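Local coordinates for protein putative acetyltransferase (Nocardia farcinica, PDB 3D9W) that probably transfers acetyl groups from acetyl-coenzyme A to arylamines, as expected of an arylamine N-acetyltransferase, at residues Thr220-Leu224 / Val234-Leu238; Gly138-Gly142 / His180-Arg184; Leu41-His45 / Asn85-Phe89. All blocks are in the same frame, centred on the assembly; numbering follows the deposited sequence.

In the fold
The chain has the arrangement known from arylamine N-acetyltransferases: N-terminal helices, a large antiparallel sheet, and a smaller sheet with helices beyond it. Contact 3 joins two helices of the first part, contact 2 ties a loop to a strand of the large sheet, and contact 1 belongs to the smaller sheet. Contacts 2 and 3 touch, Gly138 CA lying 3.6 Å from Asn85 CB, with centres about 15 Å apart. By analogy with relatives, this junction should lie near the Cys-His-Asp triad. Contact 1 touches neither: its nearest atoms are about 6 Å from contact 2 and about 10 Å from contact 3, with centres about 16 Å and 22 Å away.

Contact 1 (Thr220-Leu224 / Val234-Leu238); sequences TRPFL and VLDGL
Phe223 lays its ring alongside the neighbouring strand, CE1 coming within 4.2 Å of Val234 CG1 and CD1 within 3.4 Å of Asp236 OD1, the oxygen near the ring plane at its edge. The touching parts, 221-224 and 234-237, run 165° apart, antiparallel. Phe223 and Asp236, both chi1 t, form a non-hydrogen-bonded pair (CA-CA 4.9 Å). Leu224 and Leu235 form a hydrogen-bonded pair (CA-CA 4.8 Å), with Leu224 N to Leu235 O at 2.9 Å and Leu235 N to Leu224 O at 2.6 Å. On the leucine face, Leu224 CD1 meets Leu235 CD2 at 3.8 Å, as suits buried apolar residues. Gly237 N donates to Pro222 O at 3.2 Å; phi/psi of 87/-112 there demands glycine, since a CB would collide with the preceding carbonyl. Water 1 donates to Asp236 OD1 at 2.9 Å and accepts a weak bond from Arg221 NH2 at 3.5 Å. Arg221 NE and Asp236 OD1, 4.4 Å apart, are beyond salt-bridge distance. This is the open end of beta hairpin 223-227/232-236, away from its turn. Asn53 hydrogen-bonds Arg221 O and Phe223 N, where the chain enters outermost strand 223-227; strand 239-243 flanks 232-236, and helix 259-265 packs on the leucine face.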
ATOM      1  N   THR A 220      -1.107   8.626  15.145  1.00 35.60           N
ATOM      2  CA  THR A 220      -2.181   8.956  16.062  1.00 34.78           C
ATOM      3  C   THR A 220      -3.203   7.836  16.288  1.00 34.60           C
ATOM      4  O   THR A 220      -2.974   6.956  17.115  1.00 34.89           O
ATOM      5  CB  THR A 220      -2.870  10.242  15.585  1.00 34.71           C
ATOM      6  OG1 THR A 220      -3.502  10.017  14.315  1.00 33.60           O
ATOM      7  CG2 THR A 220      -1.819  11.359  15.434  1.00 33.06           C
ATOM      8  N   ARG A 221      -4.326   7.865  15.570  1.00 33.98           N
ATOM      9  CA  ARG A 221      -5.360   6.840  15.731  1.00 33.03           C
ATOM     10  C   ARG A 221      -5.300   5.694  14.715  1.00 30.56           C
ATOM     11  O   ARG A 221      -4.589   5.755  13.703  1.00 29.38           O
ATOM     12  CB  ARG A 221      -6.755   7.460  15.646  1.00 34.66           C
ATOM     13  CG  ARG A 221      -7.088   8.077  14.294  1.00 36.08           C
ATOM     14  CD  ARG A 221      -7.096   9.570  14.435  1.00 39.82           C
ATOM     15  NE  ARG A 221      -7.678  10.240  13.284  1.00 43.72           N
ATOM     16  CZ  ARG A 221      -7.980  11.538  13.264  1.00 45.56           C
ATOM     17  NH1 ARG A 221      -7.751  12.290  14.348  1.00 44.35           N
ATOM     18  NH2 ARG A 221      -8.496  12.085  12.160  1.00 45.11           N
ATOM     19  N   PRO A 222      -6.057   4.627  14.981  1.00 27.68           N
ATOM     20  CA  PRO A 222      -6.108   3.468  14.104  1.00 27.22           C
ATOM     21  C   PRO A 222      -6.559   3.860  12.709  1.00 26.47           C
ATOM     22  O   PRO A 222      -7.443   4.702  12.546  1.00 25.42           O
ATOM     23  CB  PRO A 222      -7.126   2.579  14.793  1.00 26.88           C
ATOM     24  CG  PRO A 222      -6.840   2.822  16.196  1.00 28.96           C
ATOM     25  CD  PRO A 222      -6.737   4.330  16.247  1.00 27.50           C
ATOM     26  N   PHE A 223      -5.928   3.260  11.707  1.00 25.56           N
ATOM     27  CA  PHE A 223      -6.290   3.501  10.319  1.00 24.50           C
ATOM     28  C   PHE A 223      -6.103   2.179   9.576  1.00 24.17           C
ATOM     29  O   PHE A 223      -4.981   1.781   9.256  1.00 25.01           O
ATOM     30  CB  PHE A 223      -5.419   4.588   9.702  1.00 24.15           C
ATOM     31  CG  PHE A 223      -5.887   5.019   8.351  1.00 24.91           C
ATOM     32  CD1 PHE A 223      -7.065   5.740   8.208  1.00 25.21           C
ATOM     33  CD2 PHE A 223      -5.190   4.644   7.211  1.00 26.16           C
ATOM     34  CE1 PHE A 223      -7.544   6.075   6.953  1.00 25.14           C
ATOM     35  CE2 PHE A 223      -5.659   4.973   5.954  1.00 26.63           C
ATOM     36  CZ  PHE A 223      -6.839   5.687   5.823  1.00 26.02           C
ATOM     37  N   LEU A 224      -7.210   1.494   9.313  1.00 22.49           N
ATOM     38  CA  LEU A 224      -7.163   0.200   8.647  1.00 21.05           C
ATOM     39  C   LEU A 224      -7.933   0.149   7.331  1.00 21.24           C
ATOM     40  O   LEU A 224      -9.014   0.729   7.187  1.00 21.66           O
ATOM     41  CB  LEU A 224      -7.729  -0.873   9.578  1.00 20.65           C
ATOM     42  CG  LEU A 224      -7.337  -0.803  11.053  1.00 19.61           C
ATOM     43  CD1 LEU A 224      -8.059  -1.886  11.835  1.00 17.30           C
ATOM     44  CD2 LEU A 224      -5.835  -0.952  11.180  1.00 19.31           C
ATOM     45  N   VAL A 234     -12.666   0.480   5.173  1.00 19.81           N
ATOM     46  CA  VAL A 234     -11.758   1.436   5.797  1.00 20.25           C
ATOM     47  C   VAL A 234     -12.183   1.774   7.222  1.00 21.45           C
ATOM     48  O   VAL A 234     -13.351   2.055   7.482  1.00 20.70           O
ATOM     49  CB  VAL A 234     -11.681   2.768   5.003  1.00 21.83           C
ATOM     50  CG1 VAL A 234     -10.817   3.778   5.755  1.00 19.56           C
ATOM     51  CG2 VAL A 234     -11.108   2.521   3.627  1.00 20.91           C
ATOM     52  N   LEU A 235     -11.224   1.724   8.141  1.00 22.91           N
ATOM     53  CA  LEU A 235     -11.482   2.096   9.529  1.00 23.44           C
ATOM     54  C   LEU A 235     -10.640   3.334   9.822  1.00 24.31           C
ATOM     55  O   LEU A 235      -9.416   3.263   9.848  1.00 24.68           O
ATOM     56  CB  LEU A 235     -11.105   0.982  10.506  1.00 22.48           C
ATOM     57  CG  LEU A 235     -11.341   1.434  11.952  1.00 22.14           C
ATOM     58  CD1 LEU A 235     -12.802   1.827  12.152  1.00 22.90           C
ATOM     59  CD2 LEU A 235     -10.969   0.332  12.902  1.00 22.19           C
ATOM     60  N   ASP A 236     -11.305   4.466  10.023  1.00 25.95           N
ATOM     61  CA  ASP A 236     -10.637   5.734  10.295  1.00 26.44           C
ATOM     62  C   ASP A 236     -11.085   6.230  11.672  1.00 26.21           C
ATOM     63  O   ASP A 236     -11.960   7.097  11.790  1.00 25.84           O
ATOM     64  CB  ASP A 236     -11.006   6.743   9.197  1.00 26.99           C
ATOM     65  CG  ASP A 236     -10.222   8.046   9.295  1.00 29.10           C
ATOM     66  OD1 ASP A 236      -9.068   8.030   9.789  1.00 28.42           O
ATOM     67  OD2 ASP A 236     -10.762   9.084   8.846  1.00 30.63           O
ATOM     68  N   GLY A 237     -10.464   5.668  12.705  1.00 25.35           N
ATOM     69  CA  GLY A 237     -10.809   6.010  14.070  1.00 23.02           C
ATOM     70  C   GLY A 237     -11.957   5.103  14.447  1.00 22.15           C
ATOM     71  O   GLY A 237     -11.786   3.893  14.561  1.00 21.65           O
ATOM     72  N   LEU A 238     -13.138   5.682  14.632  1.00 21.88           N
ATOM     73  CA  LEU A 238     -14.313   4.890  14.962  1.00 21.37           C
ATOM     74  C   LEU A 238     -15.313   4.966  13.816  1.00 21.49           C
ATOM     75  O   LEU A 238     -16.484   4.633  13.973  1.00 23.77           O
ATOM     76  CB  LEU A 238     -14.953   5.393  16.251  1.00 19.62           C
ATOM     77  CG  LEU A 238     -14.163   5.193  17.537  1.00 19.23           C
ATOM     78  CD1 LEU A 238     -14.998   5.726  18.676  1.00 20.74           C
ATOM     79  CD2 LEU A 238     -13.845   3.721  17.754  1.00 19.27           C
TER
HETATM   80  O   HOH W   1      -8.347  10.727   8.988  1.00 29.48           O

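Contact 2 (Gly138-Gly142 / His180-Arg184); sequences GFGRG and HQFGR
Arg141 and Gln181 account for most buried area. Arg141 leaves an irregular loop after strand 132-135 and reaches toward strand 175-183 with chi1 to chi3 all t, an extended form needed because its CA is 9.9 Å from that of Gln181. Gln181, with chi1 p and chi2 t, sets its CD over one face of the guanidinium. Arg141 NH1 and Gln181 OE1, 3.3 Å apart, have too poor an angle to hydrogen-bond; OE1 instead accepts from Arg190 NE. Arg141 NH2 makes a weak hydrogen bond to Phe182 O (3.1 Å) near the guanidinium plane; NH1 donates to water 2 (3.1 Å), which also accepts weakly from Phe182 N (3.5 Å). Gly183 fits, since a CB would come 3.4 Å from Arg141 NH2. In the same loop Phe139 packs edge-to-face with His119, in the region where relatives keep their Cys-His-Asp triad. With Glu243 OE2 salt-bridged to NH2, the chemistry implies a buried arginine whose charge is balanced chiefly from outside the segments, the strand adding weaker polar contacts.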
ATOM      1  N   GLY A 138       0.781  -0.888  -1.794  1.00 22.58           N
ATOM      2  CA  GLY A 138       0.683  -0.565  -0.383  1.00 23.80           C
ATOM      3  C   GLY A 138      -0.240   0.575  -0.004  1.00 25.08           C
ATOM      4  O   GLY A 138      -0.296   0.955   1.171  1.00 24.84           O
ATOM      5  N   PHE A 139      -0.966   1.121  -0.981  1.00 25.30           N
ATOM      6  CA  PHE A 139      -1.865   2.232  -0.698  1.00 24.85           C
ATOM      7  C   PHE A 139      -3.018   1.792   0.203  1.00 24.42           C
ATOM      8  O   PHE A 139      -3.485   2.563   1.040  1.00 24.93           O
ATOM      9  CB  PHE A 139      -2.427   2.838  -1.993  1.00 24.11           C
ATOM     10  CG  PHE A 139      -3.149   4.156  -1.781  1.00 22.90           C
ATOM     11  CD1 PHE A 139      -2.439   5.321  -1.491  1.00 22.33           C
ATOM     12  CD2 PHE A 139      -4.540   4.219  -1.824  1.00 23.29           C
ATOM     13  CE1 PHE A 139      -3.104   6.529  -1.247  1.00 21.37           C
ATOM     14  CE2 PHE A 139      -5.218   5.424  -1.580  1.00 22.31           C
ATOM     15  CZ  PHE A 139      -4.493   6.579  -1.290  1.00 20.83           C
ATOM     16  N   GLY A 140      -3.478   0.556   0.022  1.00 22.74           N
ATOM     17  CA  GLY A 140      -4.569   0.060   0.833  1.00 21.55           C
ATOM     18  C   GLY A 140      -5.866   0.011   0.065  1.00 21.65           C
ATOM     19  O   GLY A 140      -6.836  -0.571   0.532  1.00 23.12           O
ATOM     20  N   ARG A 141      -5.882   0.625  -1.113  1.00 20.82           N
ATOM     21  CA  ARG A 141      -7.064   0.653  -1.964  1.00 19.69           C
ATOM     22  C   ARG A 141      -6.662   0.320  -3.399  1.00 20.47           C
ATOM     23  O   ARG A 141      -7.093   0.975  -4.349  1.00 20.46           O
ATOM     24  CB  ARG A 141      -7.711   2.037  -1.911  1.00 19.86           C
ATOM     25  CG  ARG A 141      -9.044   2.169  -2.652  1.00 19.53           C
ATOM     26  CD  ARG A 141      -9.601   3.562  -2.432  1.00 22.43           C
ATOM     27  NE  ARG A 141     -10.899   3.802  -3.057  1.00 22.80           N
ATOM     28  CZ  ARG A 141     -11.098   3.914  -4.366  1.00 22.97           C
ATOM     29  NH1 ARG A 141     -10.086   3.799  -5.221  1.00 20.29           N
ATOM     30  NH2 ARG A 141     -12.315   4.174  -4.813  1.00 23.14           N
ATOM     31  N   GLY A 142      -5.835  -0.705  -3.554  1.00 19.68           N
ATOM     32  CA  GLY A 142      -5.391  -1.080  -4.876  1.00 18.40           C
ATOM     33  C   GLY A 142      -4.547   0.037  -5.436  1.00 19.14           C
ATOM     34  O   GLY A 142      -3.983   0.814  -4.671  1.00 18.88           O
ATOM     35  N   HIS A 180      -5.450   9.588 -10.714  1.00 19.40           N
ATOM     36  CA  HIS A 180      -6.779  10.017 -10.275  1.00 20.21           C
ATOM     37  C   HIS A 180      -7.678   8.814 -10.032  1.00 20.33           C
ATOM     38  O   HIS A 180      -7.756   7.934 -10.866  1.00 21.77           O
ATOM     39  CB  HIS A 180      -7.435  10.900 -11.341  1.00 22.79           C
ATOM     40  CG  HIS A 180      -6.750  12.214 -11.560  1.00 23.41           C
ATOM     41  ND1 HIS A 180      -7.040  13.337 -10.817  1.00 25.24           N
ATOM     42  CD2 HIS A 180      -5.803  12.587 -12.454  1.00 23.15           C
ATOM     43  CE1 HIS A 180      -6.305  14.348 -11.248  1.00 24.17           C
ATOM     44  NE2 HIS A 180      -5.546  13.919 -12.240  1.00 23.84           N
ATOM     45  N   GLN A 181      -8.369   8.778  -8.900  1.00 21.04           N
ATOM     46  CA  GLN A 181      -9.260   7.665  -8.607  1.00 20.87           C
ATOM     47  C   GLN A 181     -10.667   8.197  -8.427  1.00 21.58           C
ATOM     48  O   GLN A 181     -10.837   9.333  -8.006  1.00 22.03           O
ATOM     49  CB  GLN A 181      -8.837   6.964  -7.318  1.00 20.20           C
ATOM     50  CG  GLN A 181      -8.918   7.860  -6.101  1.00 20.92           C
ATOM     51  CD  GLN A 181      -8.857   7.096  -4.798  1.00 20.64           C
ATOM     52  OE1 GLN A 181      -7.982   6.262  -4.596  1.00 20.17           O
ATOM     53  NE2 GLN A 181      -9.788   7.386  -3.898  1.00 21.32           N
ATOM     54  N   PHE A 182     -11.668   7.379  -8.753  1.00 23.51           N
ATOM     55  CA  PHE A 182     -13.073   7.762  -8.595  1.00 24.27           C
ATOM     56  C   PHE A 182     -13.574   7.133  -7.301  1.00 25.63           C
ATOM     57  O   PHE A 182     -13.391   5.938  -7.082  1.00 26.29           O
ATOM     58  CB  PHE A 182     -13.916   7.256  -9.763  1.00 23.41           C
ATOM     59  CG  PHE A 182     -15.308   7.812  -9.780  1.00 23.77           C
ATOM     60  CD1 PHE A 182     -15.543   9.128 -10.180  1.00 23.15           C
ATOM     61  CD2 PHE A 182     -16.380   7.045  -9.336  1.00 24.45           C
ATOM     62  CE1 PHE A 182     -16.828   9.671 -10.130  1.00 23.53           C
ATOM     63  CE2 PHE A 182     -17.678   7.578  -9.283  1.00 24.82           C
ATOM     64  CZ  PHE A 182     -17.899   8.896  -9.679  1.00 24.07           C
ATOM     65  N   GLY A 183     -14.203   7.932  -6.443  1.00 26.98           N
ATOM     66  CA  GLY A 183     -14.682   7.412  -5.175  1.00 27.55           C
ATOM     67  C   GLY A 183     -15.770   8.207  -4.471  1.00 28.59           C
ATOM     68  O   GLY A 183     -16.427   9.053  -5.072  1.00 28.77           O
ATOM     69  N   ARG A 184     -15.947   7.923  -3.183  1.00 28.88           N
ATOM     70  CA  ARG A 184     -16.971   8.553  -2.350  1.00 29.83           C
ATOM     71  C   ARG A 184     -17.299  10.009  -2.639  1.00 29.32           C
ATOM     72  O   ARG A 184     -18.447  10.431  -2.461  1.00 28.79           O
ATOM     73  CB  ARG A 184     -16.602   8.435  -0.876  1.00 31.36           C
ATOM     74  CG  ARG A 184     -16.237   7.031  -0.424  1.00 34.97           C
ATOM     75  CD  ARG A 184     -16.868   6.769   0.938  1.00 37.38           C
ATOM     76  NE  ARG A 184     -16.858   7.966   1.786  1.00 36.67           N
ATOM     77  CZ  ARG A 184     -15.794   8.415   2.448  1.00 35.94           C
ATOM     78  NH1 ARG A 184     -14.634   7.768   2.377  1.00 33.41           N
ATOM     79  NH2 ARG A 184     -15.899   9.518   3.181  1.00 36.46           N
TER
HETATM   80  O   HOH W   2     -10.655   4.111  -8.227  1.00 36.20           O

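Contact 3 (Leu41-His45 / Asn85-Phe89); sequences LVYRH and NAGLF
Segments 41-45 and 85-89, on helices 35-48 and 82-95, run at 136° between their N-to-C directions, their axes no closer than 12.1 Å. So wide a gap has to be filled by large side chains, and the nearest CA pair, His45 and Phe89, is 8.0 Å apart. The polar link is a single short hydrogen bond, His45 NE2 to Asn85 OD1 at 2.5 Å, nearly linear at 166°, with the acceptor at the edge of the imidazole near its plane. His45 reaches across with chi1 t, while Asn85, whose chi1 of -99° lies between wells, brings its amide end nearer than its CA-to-CB direction alone would. Histidine suits this buried spot because both ring nitrogens find partners: ND1 is hydrogen-bonded to Tyr21 OH of helix 18-25. The aromatic link is an offset edge-to-face stack: Phe89, also chi1 t, turns its edge toward the face of His45, with centroids 5.3 Å apart and planes at 89°. Apolar contacts complete the join, as Phe89 CZ lies 3.8 Å from Leu41 CB and 3.7 Å from Val42 CG2. Leu122 of strand 117-125 and Tyr21 also touch Phe89; phenylalanine suits the spot because it is long enough to reach across the gap and apolar enough to be buried among Leu41, Val42 and Leu122. Such packing belongs to the N-terminal helical part of the arylamine N-acetyltransferase fold, where helix 82-95 probably carries the catalytic cysteine at its N-terminal end, as in relatives with a Cys-His-Asp triad related to that of cysteine proteases.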
ATOM      1  N   LEU A  41       0.297 -11.013  -9.404  1.00 21.85           N
ATOM      2  CA  LEU A  41       0.995 -10.734  -8.168  1.00 23.05           C
ATOM      3  C   LEU A  41       0.325  -9.542  -7.502  1.00 23.13           C
ATOM      4  O   LEU A  41      -0.029  -9.595  -6.325  1.00 24.23           O
ATOM      5  CB  LEU A  41       2.464 -10.428  -8.454  1.00 24.18           C
ATOM      6  CG  LEU A  41       3.309 -11.596  -8.979  1.00 25.39           C
ATOM      7  CD1 LEU A  41       4.756 -11.148  -9.213  1.00 24.18           C
ATOM      8  CD2 LEU A  41       3.280 -12.729  -7.964  1.00 24.22           C
ATOM      9  N   VAL A  42       0.133  -8.474  -8.269  1.00 22.10           N
ATOM     10  CA  VAL A  42      -0.497  -7.265  -7.757  1.00 21.98           C
ATOM     11  C   VAL A  42      -1.905  -7.500  -7.223  1.00 23.12           C
ATOM     12  O   VAL A  42      -2.283  -6.997  -6.162  1.00 23.24           O
ATOM     13  CB  VAL A  42      -0.565  -6.194  -8.843  1.00 20.17           C
ATOM     14  CG1 VAL A  42      -1.243  -4.947  -8.305  1.00 17.83           C
ATOM     15  CG2 VAL A  42       0.832  -5.881  -9.321  1.00 19.85           C
ATOM     16  N   TYR A  43      -2.681  -8.269  -7.968  1.00 23.40           N
ATOM     17  CA  TYR A  43      -4.046  -8.573  -7.588  1.00 24.11           C
ATOM     18  C   TYR A  43      -4.128  -9.388  -6.290  1.00 24.39           C
ATOM     19  O   TYR A  43      -4.847  -9.022  -5.356  1.00 23.78           O
ATOM     20  CB  TYR A  43      -4.710  -9.318  -8.744  1.00 24.84           C
ATOM     21  CG  TYR A  43      -6.152  -9.694  -8.529  1.00 26.10           C
ATOM     22  CD1 TYR A  43      -6.499 -10.758  -7.694  1.00 27.50           C
ATOM     23  CD2 TYR A  43      -7.171  -9.018  -9.196  1.00 26.48           C
ATOM     24  CE1 TYR A  43      -7.825 -11.150  -7.533  1.00 28.44           C
ATOM     25  CE2 TYR A  43      -8.501  -9.397  -9.048  1.00 28.46           C
ATOM     26  CZ  TYR A  43      -8.821 -10.469  -8.215  1.00 29.98           C
ATOM     27  OH  TYR A  43     -10.130 -10.875  -8.088  1.00 31.89           O
ATOM     28  N   ARG A  44      -3.383 -10.486  -6.231  1.00 24.49           N
ATOM     29  CA  ARG A  44      -3.383 -11.353  -5.056  1.00 24.52           C
ATOM     30  C   ARG A  44      -2.995 -10.608  -3.788  1.00 24.37           C
ATOM     31  O   ARG A  44      -3.669 -10.718  -2.766  1.00 23.27           O
ATOM     32  CB  ARG A  44      -2.414 -12.521  -5.260  1.00 26.11           C
ATOM     33  CG  ARG A  44      -2.723 -13.421  -6.435  1.00 26.54           C
ATOM     34  CD  ARG A  44      -4.109 -14.003  -6.320  1.00 28.40           C
ATOM     35  NE  ARG A  44      -4.348 -15.035  -7.324  1.00 30.63           N
ATOM     36  CZ  ARG A  44      -5.517 -15.638  -7.506  1.00 30.14           C
ATOM     37  NH1 ARG A  44      -6.554 -15.307  -6.748  1.00 28.18           N
ATOM     38  NH2 ARG A  44      -5.648 -16.564  -8.448  1.00 28.45           N
ATOM     39  N   HIS A  45      -1.894  -9.861  -3.871  1.00 24.08           N
ATOM     40  CA  HIS A  45      -1.366  -9.092  -2.744  1.00 23.52           C
ATOM     41  C   HIS A  45      -2.325  -8.007  -2.280  1.00 22.22           C
ATOM     42  O   HIS A  45      -2.682  -7.949  -1.109  1.00 24.12           O
ATOM     43  CB  HIS A  45      -0.019  -8.459  -3.128  1.00 24.74           C
ATOM     44  CG  HIS A  45       0.716  -7.825  -1.981  1.00 24.91           C
ATOM     45  ND1 HIS A  45       2.007  -8.172  -1.645  1.00 23.68           N
ATOM     46  CD2 HIS A  45       0.356  -6.849  -1.117  1.00 23.36           C
ATOM     47  CE1 HIS A  45       2.409  -7.438  -0.623  1.00 23.05           C
ATOM     48  NE2 HIS A  45       1.426  -6.626  -0.284  1.00 23.64           N
ATOM     49  N   ASN A  85       4.363  -2.996   2.925  1.00 22.50           N
ATOM     50  CA  ASN A  85       3.806  -3.700   1.782  1.00 21.71           C
ATOM     51  C   ASN A  85       4.704  -3.682   0.555  1.00 22.43           C
ATOM     52  O   ASN A  85       4.957  -4.722  -0.046  1.00 23.95           O
ATOM     53  CB  ASN A  85       2.444  -3.114   1.424  1.00 20.49           C
ATOM     54  CG  ASN A  85       1.302  -3.927   1.976  1.00 20.86           C
ATOM     55  OD1 ASN A  85       1.183  -5.111   1.692  1.00 21.46           O
ATOM     56  ND2 ASN A  85       0.454  -3.298   2.763  1.00 21.04           N
ATOM     57  N   ALA A  86       5.186  -2.505   0.178  1.00 21.79           N
ATOM     58  CA  ALA A  86       6.038  -2.396  -0.998  1.00 20.91           C
ATOM     59  C   ALA A  86       7.358  -3.136  -0.819  1.00 20.82           C
ATOM     60  O   ALA A  86       7.861  -3.760  -1.757  1.00 20.64           O
ATOM     61  CB  ALA A  86       6.291  -0.924  -1.324  1.00 21.95           C
ATOM     62  N   GLY A  87       7.909  -3.068   0.389  1.00 20.60           N
ATOM     63  CA  GLY A  87       9.174  -3.725   0.675  1.00 20.25           C
ATOM     64  C   GLY A  87       9.131  -5.223   0.459  1.00 20.35           C
ATOM     65  O   GLY A  87      10.080  -5.835  -0.045  1.00 19.47           O
ATOM     66  N   LEU A  88       8.011  -5.815   0.845  1.00 20.63           N
ATOM     67  CA  LEU A  88       7.828  -7.247   0.697  1.00 22.31           C
ATOM     68  C   LEU A  88       7.577  -7.574  -0.767  1.00 22.02           C
ATOM     69  O   LEU A  88       8.163  -8.512  -1.314  1.00 21.98           O
ATOM     70  CB  LEU A  88       6.645  -7.711   1.545  1.00 23.61           C
ATOM     71  CG  LEU A  88       6.426  -9.214   1.653  1.00 24.33           C
ATOM     72  CD1 LEU A  88       7.652  -9.849   2.279  1.00 24.16           C
ATOM     73  CD2 LEU A  88       5.176  -9.491   2.481  1.00 25.62           C
ATOM     74  N   PHE A  89       6.712  -6.787  -1.399  1.00 21.44           N
ATOM     75  CA  PHE A  89       6.376  -6.991  -2.806  1.00 21.09           C
ATOM     76  C   PHE A  89       7.608  -6.858  -3.698  1.00 20.38           C
ATOM     77  O   PHE A  89       7.767  -7.599  -4.663  1.00 19.41           O
ATOM     78  CB  PHE A  89       5.305  -5.991  -3.249  1.00 20.05           C
ATOM     79  CG  PHE A  89       4.617  -6.373  -4.524  1.00 19.09           C
ATOM     80  CD1 PHE A  89       3.752  -7.460  -4.563  1.00 19.79           C
ATOM     81  CD2 PHE A  89       4.845  -5.665  -5.689  1.00 17.56           C
ATOM     82  CE1 PHE A  89       3.122  -7.832  -5.751  1.00 19.28           C
ATOM     83  CE2 PHE A  89       4.220  -6.033  -6.872  1.00 17.27           C
ATOM     84  CZ  PHE A  89       3.360  -7.117  -6.904  1.00 16.38           C
TER